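Local coordinates for protein putative carbohydrate-active enzyme (Uncultured organism, PDB 5WH8) that probably hydrolyses O-glycosidic bonds in plant polysaccharides such as cellulose, forming the glycoside hydrolase family 5 domain of a longer multi-modular enzyme, at residues Y68-G73 with N119-D124; L65-Y68 with G74-T77; D85-I90 with I126-Y131; A158-Y163 with G183-S188. All coordinates share one frame; numbering follows the deposited sequence.

Contact 1 (Y68-G73 with N119-D124)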
loop_
_atom_site.group_PDB
_atom_site.type_symbol
_atom_site.label_atom_id
_atom_site.label_comp_id
_atom_site.label_asym_id
_atom_site.label_seq_id
_atom_site.Cartn_x
_atom_site.Cartn_y
_atom_site.Cartn_z
ATOM N N TYR A 68 -7.874 8.392 3.940
ATOM C CA TYR A 68 -8.611 8.198 5.185
ATOM C C TYR A 68 -10.093 8.339 4.920
ATOM O O TYR A 68 -10.487 9.233 4.171
ATOM C CB TYR A 68 -8.208 9.216 6.243
ATOM C CG TYR A 68 -7.015 8.825 7.086
ATOM C CD1 TYR A 68 -5.735 8.838 6.555
ATOM C CD2 TYR A 68 -7.173 8.492 8.427
ATOM C CE1 TYR A 68 -4.641 8.519 7.335
ATOM C CE2 TYR A 68 -6.089 8.161 9.206
ATOM C CZ TYR A 68 -4.828 8.186 8.658
ATOM O OH TYR A 68 -3.735 7.870 9.453
ATOM N N THR A 69 -10.908 7.474 5.520
ATOM C CA THR A 69 -12.345 7.574 5.334
ATOM C C THR A 69 -12.926 8.515 6.381
ATOM O O THR A 69 -13.867 9.269 6.105
ATOM C CB THR A 69 -13.024 6.191 5.408
ATOM O OG1 THR A 69 -12.876 5.642 6.721
ATOM C CG2 THR A 69 -12.439 5.235 4.388
ATOM N N HIS A 70 -12.310 8.510 7.566
ATOM C CA HIS A 70 -12.767 9.267 8.726
ATOM C C HIS A 70 -11.649 10.105 9.357
ATOM O O HIS A 70 -10.550 10.189 8.809
ATOM C CB HIS A 70 -13.363 8.302 9.746
ATOM C CG HIS A 70 -14.657 7.707 9.293
ATOM N ND1 HIS A 70 -14.736 6.782 8.271
ATOM C CD2 HIS A 70 -15.927 7.925 9.705
ATOM C CE1 HIS A 70 -16.001 6.452 8.080
ATOM N NE2 HIS A 70 -16.744 7.127 8.939
ATOM N N GLU A 71 -11.949 10.712 10.508
ATOM C CA GLU A 71 -11.152 11.779 11.120
ATOM C C GLU A 71 -11.196 13.030 10.256
ATOM O O GLU A 71 -11.760 13.017 9.142
ATOM C CB GLU A 71 -9.707 11.334 11.377
ATOM C CG GLU A 71 -9.660 10.045 12.200
ATOM C CD GLU A 71 -8.257 9.592 12.579
ATOM O OE1 GLU A 71 -7.496 10.388 13.182
ATOM O OE2 GLU A 71 -7.922 8.421 12.285
ATOM N N TRP A 72 -10.636 14.122 10.765
ATOM C CA TRP A 72 -10.831 15.403 10.104
ATOM C C TRP A 72 -10.415 15.306 8.638
ATOM O O TRP A 72 -9.317 14.857 8.327
ATOM C CB TRP A 72 -10.048 16.544 10.772
ATOM C CG TRP A 72 -10.384 17.825 10.050
ATOM C CD1 TRP A 72 -11.446 18.656 10.296
ATOM C CD2 TRP A 72 -9.700 18.371 8.913
ATOM N NE1 TRP A 72 -11.457 19.688 9.379
ATOM C CE2 TRP A 72 -10.397 19.538 8.524
ATOM C CE3 TRP A 72 -8.569 17.983 8.178
ATOM C CZ2 TRP A 72 -9.996 20.322 7.444
ATOM C CZ3 TRP A 72 -8.172 18.761 7.102
ATOM C CH2 TRP A 72 -8.886 19.916 6.741
ATOM N N GLY A 73 -11.298 15.738 7.740
ATOM C CA GLY A 73 -10.981 15.791 6.323
ATOM C C GLY A 73 -11.053 14.469 5.593
ATOM O O GLY A 73 -10.697 14.385 4.405
ATOM N N ASN A 119 -17.529 -2.638 6.679
ATOM C CA ASN A 119 -18.919 -2.629 6.242
ATOM C C ASN A 119 -19.621 -1.313 6.545
ATOM O O ASN A 119 -20.536 -0.908 5.810
ATOM C CB ASN A 119 -19.687 -3.784 6.881
ATOM C CG ASN A 119 -19.230 -5.114 6.365
ATOM O OD1 ASN A 119 -19.516 -5.472 5.224
ATOM N ND2 ASN A 119 -18.513 -5.862 7.198
ATOM N N TYR A 120 -19.182 -0.627 7.600
ATOM C CA TYR A 120 -19.846 0.602 8.005
ATOM C C TYR A 120 -19.431 1.789 7.139
ATOM O O TYR A 120 -19.880 2.917 7.393
ATOM C CB TYR A 120 -19.566 0.886 9.484
ATOM C CG TYR A 120 -20.133 -0.155 10.425
ATOM C CD1 TYR A 120 -21.071 -1.107 9.995
ATOM C CD2 TYR A 120 -19.732 -0.194 11.751
ATOM C CE1 TYR A 120 -21.576 -2.061 10.874
ATOM C CE2 TYR A 120 -20.244 -1.141 12.628
ATOM C CZ TYR A 120 -21.151 -2.066 12.184
ATOM O OH TYR A 120 -21.652 -3.013 13.071
ATOM N N THR A 121 -18.592 1.536 6.123
ATOM C CA THR A 121 -18.249 2.559 5.135
ATOM C C THR A 121 -18.835 2.281 3.741
ATOM O O THR A 121 -18.548 3.036 2.805
ATOM C CB THR A 121 -16.713 2.712 4.965
ATOM O OG1 THR A 121 -16.187 1.583 4.245
ATOM C CG2 THR A 121 -16.032 2.843 6.314
ATOM N N LEU A 122 -19.687 1.258 3.608
ATOM C CA LEU A 122 -20.124 0.799 2.286
ATOM C C LEU A 122 -20.948 1.814 1.494
ATOM O O LEU A 122 -20.902 1.793 0.254
ATOM C CB LEU A 122 -20.930 -0.510 2.407
ATOM C CG LEU A 122 -20.076 -1.771 2.500
ATOM C CD1 LEU A 122 -20.897 -2.970 2.944
ATOM C CD2 LEU A 122 -19.416 -2.061 1.173
ATOM N N ASP A 123 -21.701 2.680 2.175
ATOM C CA ASP A 123 -22.486 3.690 1.458
ATOM C C ASP A 123 -21.591 4.577 0.594
ATOM O O ASP A 123 -22.048 5.095 -0.427
ATOM C CB ASP A 123 -23.288 4.570 2.418
ATOM C CG ASP A 123 -24.442 3.836 3.074
ATOM O OD1 ASP A 123 -24.924 2.833 2.508
ATOM O OD2 ASP A 123 -24.881 4.293 4.148
ATOM N N ASP A 124 -20.334 4.780 1.013
ATOM C CA ASP A 124 -19.353 5.517 0.211
ATOM C C ASP A 124 -18.356 4.612 -0.515
ATOM O O ASP A 124 -17.882 4.961 -1.601
ATOM C CB ASP A 124 -18.593 6.506 1.096
ATOM C CG ASP A 124 -19.463 7.632 1.546
ATOM O OD1 ASP A 124 -20.113 8.248 0.667
ATOM O OD2 ASP A 124 -19.556 7.837 2.761
#
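At the C-terminal end of the TIM barrel, the loop after strand 62-68 meets the start of helix 122-135: Thr69 and His70 face Thr121, which ends a 3-10 turn and holds the N-cap position of the helix. The touch rests on one methyl. Thr121 CG2 lies 4.0 Å from His70 CE1, approaching the imidazole obliquely, and 4.2 Å from Thr69 OG1. His70 and Thr69 present a joint surface because Thr69 OG1 sits at the edge of the imidazole, in its plane, 2.7 Å from His70 ND1; this hydrogen bond restrains the rotation of the ring. On the other side, the Thr121 side chain is turned so that OG1 stands between its own N and carbonyl carbon (chi1 73°), while CG2 projects to the histidine. That hydroxyl makes no capping bond; it pairs instead with Pro118 O and Trp108 NE1, fixing which branch faces the loop. The turn is closed from Leu122 N to Asn119 O at 3.2 Å, and the helix begins with Asp124 N bonded to Thr121 O at 3.1 Å. Around this small touch, Asp124 forms a salt bridge with Lys83 at the start of helix 83-100, Thr69 O is hydrogen-bonded to Thr76 OG1, and the Thr69 side chain packs on Trp108 of strand 103-109, between the loop and helix 122-135.

Contact 2 (L65-Y68 with G74-T77); sequences LAIY and GYTT
Tyr75 N donates to Tyr68 O, the last carbonyl of strand 62-68, over 2.8 Å at a nearly straight 169°, the donor standing 19° off the carbonyl plane. The same oxygen also meets Gly74 CA at 3.4 Å, so the returning chain lies close against the strand end. Next to this bond the side chains of Ile67 and Tyr75 run side by side in the same direction, and Ile67 CG2 reaches Tyr75 CD2 at 4.1 Å, oblique to the ring. With CG opposite the backbone N across the CA-CB bond (chi1 -173°), the tyrosine ring is carried alongside the isoleucine. There it meets Trp108 and Phe128 edge-to-face, and its hydroxyl is held by Asn87 of helix 83-100. Gly74 O is gripped twice by Thr77: by its N at 3.0 Å, closing a type I turn through Tyr75 and Thr76, and by its OG1 at 2.8 Å, in the carbonyl plane on a lone pair. This is a beta-alpha loop of the TIM barrel: the chain leaves the second strand, makes an excursion, and is tied back to the strand end by the Tyr75 N to Tyr68 O bond before it enters helix 83-100.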
loop_
_atom_site.group_PDB
_atom_site.type_symbol
_atom_site.label_atom_id
_atom_site.label_comp_id
_atom_site.label_asym_id
_atom_site.label_seq_id
_atom_site.Cartn_x
_atom_site.Cartn_y
_atom_site.Cartn_z
ATOM N N LEU A 65 -1.401 5.663 -1.685
ATOM C CA LEU A 65 -2.274 6.785 -1.401
ATOM C C LEU A 65 -3.229 6.378 -0.283
ATOM O O LEU A 65 -4.207 5.672 -0.511
ATOM C CB LEU A 65 -3.043 7.203 -2.674
ATOM C CG LEU A 65 -2.199 7.555 -3.895
ATOM C CD1 LEU A 65 -3.120 7.762 -5.072
ATOM C CD2 LEU A 65 -1.350 8.767 -3.674
ATOM N N ALA A 66 -2.920 6.830 0.925
ATOM C CA ALA A 66 -3.741 6.522 2.097
ATOM C C ALA A 66 -4.902 7.504 2.173
ATOM O O ALA A 66 -4.734 8.641 2.622
ATOM C CB ALA A 66 -2.907 6.593 3.369
ATOM N N ILE A 67 -6.066 7.041 1.728
ATOM C CA ILE A 67 -7.271 7.859 1.642
ATOM C C ILE A 67 -8.115 7.609 2.893
ATOM O O ILE A 67 -8.906 6.676 2.938
ATOM C CB ILE A 67 -8.043 7.523 0.357
ATOM C CG1 ILE A 67 -7.164 7.797 -0.866
ATOM C CG2 ILE A 67 -9.334 8.333 0.250
ATOM C CD1 ILE A 67 -7.400 6.835 -1.972
ATOM N N TYR A 68 -7.874 8.392 3.940
ATOM C CA TYR A 68 -8.611 8.198 5.185
ATOM C C TYR A 68 -10.093 8.339 4.920
ATOM O O TYR A 68 -10.487 9.233 4.171
ATOM C CB TYR A 68 -8.208 9.216 6.243
ATOM C CG TYR A 68 -7.015 8.825 7.086
ATOM C CD1 TYR A 68 -5.735 8.838 6.555
ATOM C CD2 TYR A 68 -7.173 8.492 8.427
ATOM C CE1 TYR A 68 -4.641 8.519 7.335
ATOM C CE2 TYR A 68 -6.089 8.161 9.206
ATOM C CZ TYR A 68 -4.828 8.186 8.658
ATOM O OH TYR A 68 -3.735 7.870 9.453
ATOM N N GLY A 74 -11.507 13.434 6.288
ATOM C CA GLY A 74 -11.624 12.108 5.690
ATOM C C GLY A 74 -12.591 12.103 4.524
ATOM O O GLY A 74 -13.404 13.018 4.401
ATOM N N TYR A 75 -12.505 11.084 3.676
ATOM C CA TYR A 75 -13.300 11.022 2.459
ATOM C C TYR A 75 -14.784 11.135 2.763
ATOM O O TYR A 75 -15.525 11.756 1.993
ATOM C CB TYR A 75 -13.015 9.724 1.709
ATOM C CG TYR A 75 -13.669 9.625 0.348
ATOM C CD1 TYR A 75 -14.964 9.160 0.218
ATOM C CD2 TYR A 75 -12.964 9.945 -0.800
ATOM C CE1 TYR A 75 -15.567 9.046 -1.016
ATOM C CE2 TYR A 75 -13.550 9.833 -2.051
ATOM C CZ TYR A 75 -14.855 9.367 -2.150
ATOM O OH TYR A 75 -15.448 9.242 -3.384
ATOM N N THR A 76 -15.244 10.574 3.876
ATOM C CA THR A 76 -16.691 10.554 4.144
ATOM C C THR A 76 -17.212 11.855 4.774
ATOM O O THR A 76 -18.423 12.002 4.977
ATOM C CB THR A 76 -17.105 9.398 5.085
ATOM O OG1 THR A 76 -16.569 9.608 6.400
ATOM C CG2 THR A 76 -16.668 8.052 4.525
ATOM N N THR A 77 -16.312 12.789 5.081
ATOM C CA THR A 77 -16.643 13.937 5.949
ATOM C C THR A 77 -17.075 15.223 5.236
ATOM O O THR A 77 -17.722 16.070 5.852
ATOM C CB THR A 77 -15.455 14.345 6.857
ATOM O OG1 THR A 77 -14.426 14.962 6.080
ATOM C CG2 THR A 77 -14.879 13.150 7.604
#

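Contact 3 (D85-I90 with I126-Y131). With EDO (1,2-ethanediol), chain J.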
loop_
_atom_site.group_PDB
_atom_site.type_symbol
_atom_site.label_atom_id
_atom_site.label_comp_id
_atom_site.label_asym_id
_atom_site.label_seq_id
_atom_site.Cartn_x
_atom_site.Cartn_y
_atom_site.Cartn_z
ATOM N N ASP A 85 -14.613 15.492 -5.890
ATOM C CA ASP A 85 -13.358 16.226 -6.053
ATOM C C ASP A 85 -12.164 15.486 -5.418
ATOM O O ASP A 85 -11.043 15.593 -5.894
ATOM C CB ASP A 85 -13.449 17.617 -5.462
ATOM C CG ASP A 85 -14.362 18.526 -6.262
ATOM O OD1 ASP A 85 -14.376 18.408 -7.505
ATOM O OD2 ASP A 85 -15.049 19.366 -5.640
ATOM N N TYR A 86 -12.407 14.769 -4.331
ATOM C CA TYR A 86 -11.361 13.954 -3.714
ATOM C C TYR A 86 -10.975 12.871 -4.738
ATOM O O TYR A 86 -9.787 12.583 -4.943
ATOM C CB TYR A 86 -11.880 13.369 -2.385
ATOM C CG TYR A 86 -10.856 13.026 -1.328
ATOM C CD1 TYR A 86 -9.647 12.427 -1.665
ATOM C CD2 TYR A 86 -11.117 13.271 0.014
ATOM C CE1 TYR A 86 -8.716 12.089 -0.696
ATOM C CE2 TYR A 86 -10.172 12.928 0.997
ATOM C CZ TYR A 86 -8.987 12.327 0.626
ATOM O OH TYR A 86 -8.037 11.967 1.575
ATOM N N ASN A 87 -11.973 12.307 -5.428
ATOM C CA ASN A 87 -11.707 11.367 -6.527
ATOM C C ASN A 87 -10.770 11.978 -7.575
ATOM O O ASN A 87 -9.843 11.323 -8.070
ATOM C CB ASN A 87 -13.018 10.935 -7.227
ATOM C CG ASN A 87 -13.861 9.980 -6.412
ATOM O OD1 ASN A 87 -13.489 9.577 -5.318
ATOM N ND2 ASN A 87 -15.036 9.619 -6.955
ATOM N N ALA A 88 -11.008 13.237 -7.937
ATOM C CA ALA A 88 -10.221 13.884 -8.974
ATOM C C ALA A 88 -8.769 14.095 -8.526
ATOM O O ALA A 88 -7.819 13.927 -9.307
ATOM C CB ALA A 88 -10.863 15.215 -9.371
ATOM N N TYR A 89 -8.601 14.430 -7.254
ATOM C CA TYR A 89 -7.280 14.563 -6.649
ATOM C C TYR A 89 -6.503 13.245 -6.671
ATOM O O TYR A 89 -5.299 13.213 -6.972
ATOM C CB TYR A 89 -7.448 15.065 -5.217
ATOM C CG TYR A 89 -6.192 15.093 -4.379
ATOM C CD1 TYR A 89 -5.321 16.164 -4.440
ATOM C CD2 TYR A 89 -5.890 14.052 -3.505
ATOM C CE1 TYR A 89 -4.186 16.202 -3.676
ATOM C CE2 TYR A 89 -4.745 14.082 -2.744
ATOM C CZ TYR A 89 -3.905 15.160 -2.828
ATOM O OH TYR A 89 -2.772 15.209 -2.060
ATOM N N ILE A 90 -7.190 12.165 -6.308
ATOM C CA ILE A 90 -6.605 10.831 -6.327
ATOM C C ILE A 90 -6.177 10.477 -7.746
ATOM O O ILE A 90 -5.064 9.964 -7.971
ATOM C CB ILE A 90 -7.618 9.794 -5.767
ATOM C CG1 ILE A 90 -7.840 10.043 -4.266
ATOM C CG2 ILE A 90 -7.136 8.366 -5.992
ATOM C CD1 ILE A 90 -9.098 9.374 -3.677
ATOM N N ILE A 126 -18.777 1.636 -1.970
ATOM C CA ILE A 126 -19.286 1.077 -3.221
ATOM C C ILE A 126 -19.188 2.095 -4.386
ATOM O O ILE A 126 -18.611 1.769 -5.416
ATOM C CB ILE A 126 -20.746 0.572 -3.030
ATOM C CG1 ILE A 126 -20.776 -0.680 -2.139
ATOM C CG2 ILE A 126 -21.417 0.269 -4.350
ATOM C CD1 ILE A 126 -20.101 -1.867 -2.690
ATOM N N PRO A 127 -19.725 3.326 -4.227
ATOM C CA PRO A 127 -19.540 4.276 -5.342
ATOM C C PRO A 127 -18.085 4.686 -5.590
ATOM O O PRO A 127 -17.710 4.903 -6.748
ATOM C CB PRO A 127 -20.378 5.491 -4.935
ATOM C CG PRO A 127 -20.863 5.234 -3.558
ATOM C CD PRO A 127 -20.709 3.794 -3.245
ATOM N N PHE A 128 -17.278 4.743 -4.532
ATOM C CA PHE A 128 -15.843 5.011 -4.684
ATOM C C PHE A 128 -15.190 3.957 -5.557
ATOM O O PHE A 128 -14.484 4.292 -6.514
ATOM C CB PHE A 128 -15.158 5.052 -3.324
ATOM C CG PHE A 128 -13.657 5.235 -3.397
ATOM C CD1 PHE A 128 -13.104 6.489 -3.538
ATOM C CD2 PHE A 128 -12.810 4.136 -3.310
ATOM C CE1 PHE A 128 -11.712 6.653 -3.607
ATOM C CE2 PHE A 128 -11.408 4.294 -3.379
ATOM C CZ PHE A 128 -10.875 5.549 -3.504
ATOM N N TRP A 129 -15.394 2.689 -5.218
ATOM C CA TRP A 129 -14.703 1.633 -5.917
ATOM C C TRP A 129 -15.290 1.405 -7.307
ATOM O O TRP A 129 -14.556 1.030 -8.221
ATOM C CB TRP A 129 -14.702 0.350 -5.082
ATOM C CG TRP A 129 -13.621 0.406 -4.012
ATOM C CD1 TRP A 129 -13.781 0.330 -2.650
ATOM C CD2 TRP A 129 -12.208 0.587 -4.238
ATOM N NE1 TRP A 129 -12.553 0.433 -2.030
ATOM C CE2 TRP A 129 -11.580 0.603 -2.982
ATOM C CE3 TRP A 129 -11.424 0.743 -5.385
ATOM C CZ2 TRP A 129 -10.171 0.740 -2.840
ATOM C CZ3 TRP A 129 -10.051 0.898 -5.255
ATOM C CH2 TRP A 129 -9.436 0.909 -3.980
ATOM N N ASP A 130 -16.588 1.676 -7.488
ATOM C CA ASP A 130 -17.210 1.652 -8.827
ATOM C C ASP A 130 -16.514 2.677 -9.724
ATOM O O ASP A 130 -16.066 2.351 -10.831
ATOM C CB ASP A 130 -18.714 1.959 -8.703
ATOM C CG ASP A 130 -19.541 1.562 -9.942
ATOM O OD1 ASP A 130 -19.091 0.832 -10.830
ATOM O OD2 ASP A 130 -20.706 1.999 -10.007
ATOM N N TYR A 131 -16.400 3.903 -9.230
ATOM C CA TYR A 131 -15.717 4.951 -9.970
ATOM C C TYR A 131 -14.249 4.600 -10.248
ATOM O O TYR A 131 -13.793 4.687 -11.392
ATOM C CB TYR A 131 -15.780 6.295 -9.248
ATOM C CG TYR A 131 -14.952 7.313 -9.989
ATOM C CD1 TYR A 131 -15.449 7.925 -11.134
ATOM C CD2 TYR A 131 -13.644 7.597 -9.610
ATOM C CE1 TYR A 131 -14.681 8.824 -11.862
ATOM C CE2 TYR A 131 -12.870 8.490 -10.328
ATOM C CZ TYR A 131 -13.396 9.105 -11.458
ATOM O OH TYR A 131 -12.658 10.004 -12.196
HETATM C C1 EDO J . -15.934 11.743 -10.408
HETATM O O1 EDO J . -15.951 11.122 -9.115
HETATM C C2 EDO J . -14.577 12.370 -10.710
HETATM O O2 EDO J . -14.402 13.568 -9.942
#
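The Phe128 ring takes Ile90 CD1 at its edge, near the ring plane and 3.8 Å from CE1, while Asn87 OD1 comes obliquely to 3.6 Å from Phe128 CD1, its amide steeply inclined to the ring. Within its own helix, Phe128 sets CE2 over the centre of one face of the Trp129 ring. Tyr131 meets the same asparagine quite differently: amide and phenol ring are almost parallel, 9° apart, and the two side chains run antiparallel alongside one another, with Asn87 ND2 3.6 Å from Tyr131 CD2. One face of the Tyr131 ring is covered by an ethanediol molecule, probably from the crystallisation liquor, whose O1 lies above the ring centre and accepts from Asn87 ND2 at 2.8 Å. Asn87 thus reaches both aromatics, OD1 toward Phe128 and ND2 toward Tyr131, both its amide ends engaged, since OD1 is also hydrogen-bonded to Tyr75 OH; this fixes the orientation of the amide. These are adjacent outer helices of the TIM barrel, 83-100 and 122-135, running in broadly the same direction, their axes 11.5 Å apart and crossing at -39°. The second is kinked at Pro127, which has no N-H to offer the preceding turn. Phe128, its CG trans to the backbone N (chi1 176°), leans across toward the first helix and also packs on Ile67 of strand 62-68. Nearer the surface, Tyr131 OH is hydrogen-bonded to Asp91 OD2, one residue beyond 85-90, a polar tie between the helices beside the ring contact.

Contact 4 (A158-Y163 with G183-S188). With EDO (1,2-ethanediol), chain H.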
loop_
_atom_site.group_PDB
_atom_site.type_symbol
_atom_site.label_atom_id
_atom_site.label_comp_id
_atom_site.label_asym_id
_atom_site.label_seq_id
_atom_site.Cartn_x
_atom_site.Cartn_y
_atom_site.Cartn_z
ATOM N N ALA A 158 -15.053 -13.295 9.101
ATOM C CA ALA A 158 -16.367 -13.401 8.459
ATOM C C ALA A 158 -16.936 -12.045 8.042
ATOM O O ALA A 158 -17.496 -11.917 6.954
ATOM C CB ALA A 158 -17.358 -14.111 9.384
ATOM N N ASP A 159 -16.770 -11.029 8.885
ATOM C CA ASP A 159 -17.265 -9.693 8.589
ATOM C C ASP A 159 -16.449 -9.005 7.488
ATOM O O ASP A 159 -17.007 -8.343 6.592
ATOM C CB ASP A 159 -17.258 -8.852 9.853
ATOM C CG ASP A 159 -18.036 -9.506 10.971
ATOM O OD1 ASP A 159 -19.270 -9.648 10.808
ATOM O OD2 ASP A 159 -17.416 -9.929 11.965
ATOM N N VAL A 160 -15.129 -9.151 7.536
ATOM C CA VAL A 160 -14.307 -8.593 6.468
ATOM C C VAL A 160 -14.583 -9.294 5.127
ATOM O O VAL A 160 -14.606 -8.657 4.072
ATOM C CB VAL A 160 -12.785 -8.689 6.816
ATOM C CG1 VAL A 160 -11.913 -8.104 5.702
ATOM C CG2 VAL A 160 -12.502 -7.980 8.135
ATOM N N LYS A 161 -14.781 -10.611 5.164
ATOM C CA LYS A 161 -15.085 -11.375 3.948
ATOM C C LYS A 161 -16.411 -10.904 3.327
ATOM O O LYS A 161 -16.517 -10.793 2.104
ATOM C CB LYS A 161 -15.110 -12.887 4.262
ATOM C CG LYS A 161 -15.238 -13.806 3.072
ATOM C CD LYS A 161 -14.968 -15.245 3.488
ATOM C CE LYS A 161 -14.945 -16.202 2.314
ATOM N NZ LYS A 161 -16.304 -16.597 1.915
ATOM N N GLU A 162 -17.406 -10.587 4.155
ATOM C CA GLU A 162 -18.667 -10.078 3.632
ATOM C C GLU A 162 -18.502 -8.693 2.996
ATOM O O GLU A 162 -19.094 -8.414 1.961
ATOM C CB GLU A 162 -19.735 -10.054 4.733
ATOM C CG GLU A 162 -20.183 -11.489 5.059
ATOM C CD GLU A 162 -21.296 -11.592 6.089
ATOM O OE1 GLU A 162 -21.325 -10.803 7.056
ATOM O OE2 GLU A 162 -22.145 -12.495 5.928
ATOM N N TYR A 163 -17.676 -7.840 3.599
ATOM C CA TYR A 163 -17.332 -6.556 2.984
ATOM C C TYR A 163 -16.694 -6.767 1.617
ATOM O O TYR A 163 -17.082 -6.132 0.639
ATOM C CB TYR A 163 -16.382 -5.752 3.895
ATOM C CG TYR A 163 -15.772 -4.516 3.233
ATOM C CD1 TYR A 163 -16.489 -3.340 3.139
ATOM C CD2 TYR A 163 -14.495 -4.552 2.673
ATOM C CE1 TYR A 163 -15.951 -2.218 2.540
ATOM C CE2 TYR A 163 -13.948 -3.431 2.057
ATOM C CZ TYR A 163 -14.685 -2.274 1.989
ATOM O OH TYR A 163 -14.191 -1.141 1.378
ATOM N N GLY A 183 -7.646 -6.346 3.420
ATOM C CA GLY A 183 -7.255 -6.236 4.811
ATOM C C GLY A 183 -7.741 -7.411 5.636
ATOM O O GLY A 183 -8.627 -8.161 5.200
ATOM N N THR A 184 -7.137 -7.582 6.811
ATOM C CA THR A 184 -7.467 -8.707 7.686
ATOM C C THR A 184 -7.713 -8.196 9.109
ATOM O O THR A 184 -7.403 -7.035 9.421
ATOM C CB THR A 184 -6.356 -9.785 7.642
ATOM O OG1 THR A 184 -5.077 -9.213 7.941
ATOM C CG2 THR A 184 -6.315 -10.445 6.237
ATOM N N PRO A 185 -8.363 -9.015 9.957
ATOM C CA PRO A 185 -8.704 -8.528 11.306
ATOM C C PRO A 185 -7.502 -8.188 12.200
ATOM O O PRO A 185 -6.351 -8.541 11.921
ATOM C CB PRO A 185 -9.509 -9.697 11.906
ATOM C CG PRO A 185 -10.049 -10.435 10.726
ATOM C CD PRO A 185 -8.969 -10.332 9.666
ATOM N N THR A 186 -7.814 -7.482 13.286
ATOM C CA THR A 186 -6.844 -7.022 14.280
ATOM C C THR A 186 -5.728 -6.177 13.609
ATOM O O THR A 186 -4.526 -6.435 13.717
ATOM C CB THR A 186 -6.271 -8.205 15.091
ATOM O OG1 THR A 186 -7.346 -9.049 15.549
ATOM C CG2 THR A 186 -5.509 -7.693 16.300
ATOM N N TRP A 187 -6.175 -5.131 12.917
ATOM C CA TRP A 187 -5.296 -4.177 12.242
ATOM C C TRP A 187 -4.394 -4.879 11.231
ATOM O O TRP A 187 -3.179 -4.629 11.154
ATOM C CB TRP A 187 -4.450 -3.373 13.245
ATOM C CG TRP A 187 -5.259 -2.496 14.189
ATOM C CD1 TRP A 187 -5.749 -1.236 13.936
ATOM C CD2 TRP A 187 -5.691 -2.829 15.510
ATOM N NE1 TRP A 187 -6.438 -0.765 15.033
ATOM C CE2 TRP A 187 -6.409 -1.718 16.013
ATOM C CE3 TRP A 187 -5.508 -3.941 16.335
ATOM C CZ2 TRP A 187 -6.968 -1.705 17.282
ATOM C CZ3 TRP A 187 -6.070 -3.919 17.604
ATOM C CH2 TRP A 187 -6.777 -2.797 18.064
ATOM N N SER A 188 -5.038 -5.725 10.424
ATOM C CA SER A 188 -4.379 -6.528 9.378
ATOM C C SER A 188 -3.220 -7.352 9.949
ATOM O O SER A 188 -2.105 -7.403 9.386
ATOM C CB SER A 188 -3.941 -5.648 8.192
ATOM O OG SER A 188 -5.090 -5.280 7.459
HETATM C C1 EDO H . -19.869 -12.761 13.055
HETATM O O1 EDO H . -18.502 -12.367 12.891
HETATM C C2 EDO H . -20.702 -11.655 13.693
HETATM O O2 EDO H . -20.560 -10.410 13.002
#
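In the TIM barrel, helix 157-172 and the loop leaving strand 180-182, its successor in the chain, are packed together through Val160 against Gly183 and Pro185. The two methyls of the valine touch different residues of the loop. CG1, carried trans to the backbone N (chi1 -180°), presses on Gly183 O at 3.3 Å, and CG2 touches Pro185 CG at 4.3 Å, an apolar contact at the rim of the proline ring. Gly183 O is buried by this methyl and has no polar partner in the model. The loop keeps its shape through its own bonds: Thr184 N donates to Ser188 OG over 3.1 Å at 170°, and Ser188 N returns a weak bond to Thr184 O. Ser188 OG is further hydrogen-bonded to Asn148 O, and Thr184 OG1 to Thr207 O of strand 204-211, so the loop is tied to both flanking parts of the barrel. Thr186, Trp187 and Ser188 all have positive phi, near 56°, and wind as a short left-handed helical turn. On the helix, beside Val160, the Asp159 carboxylate, whose OD2 also pairs with Lys156 N, holds an ethanediol, probably from the crystallisation liquor, OD1 2.7 Å from its O2 and OD2 2.8 Å from its O1.

From the N terminus, strand 62-68 comes first: contact 2 closes the short loop after it, bringing 74-77 back to the strand end. Contact 1 starts from the same stretch, sharing Tyr68, but spans helix 83-100 and strand 103-109 to reach the start of helix 122-135. Contact 3 opens later, on helix 83-100, and closes further along helix 122-135, so it crosses contact 1, while it merely follows contact 2. The first three thus tie the second strand, its loop and two successive outer helices together. Contact 4 opens after all of them, joining helix 157-172 to the loop after strand 180-182; Asn119 ND2, bonded to Asp159 O, links it to contact 1.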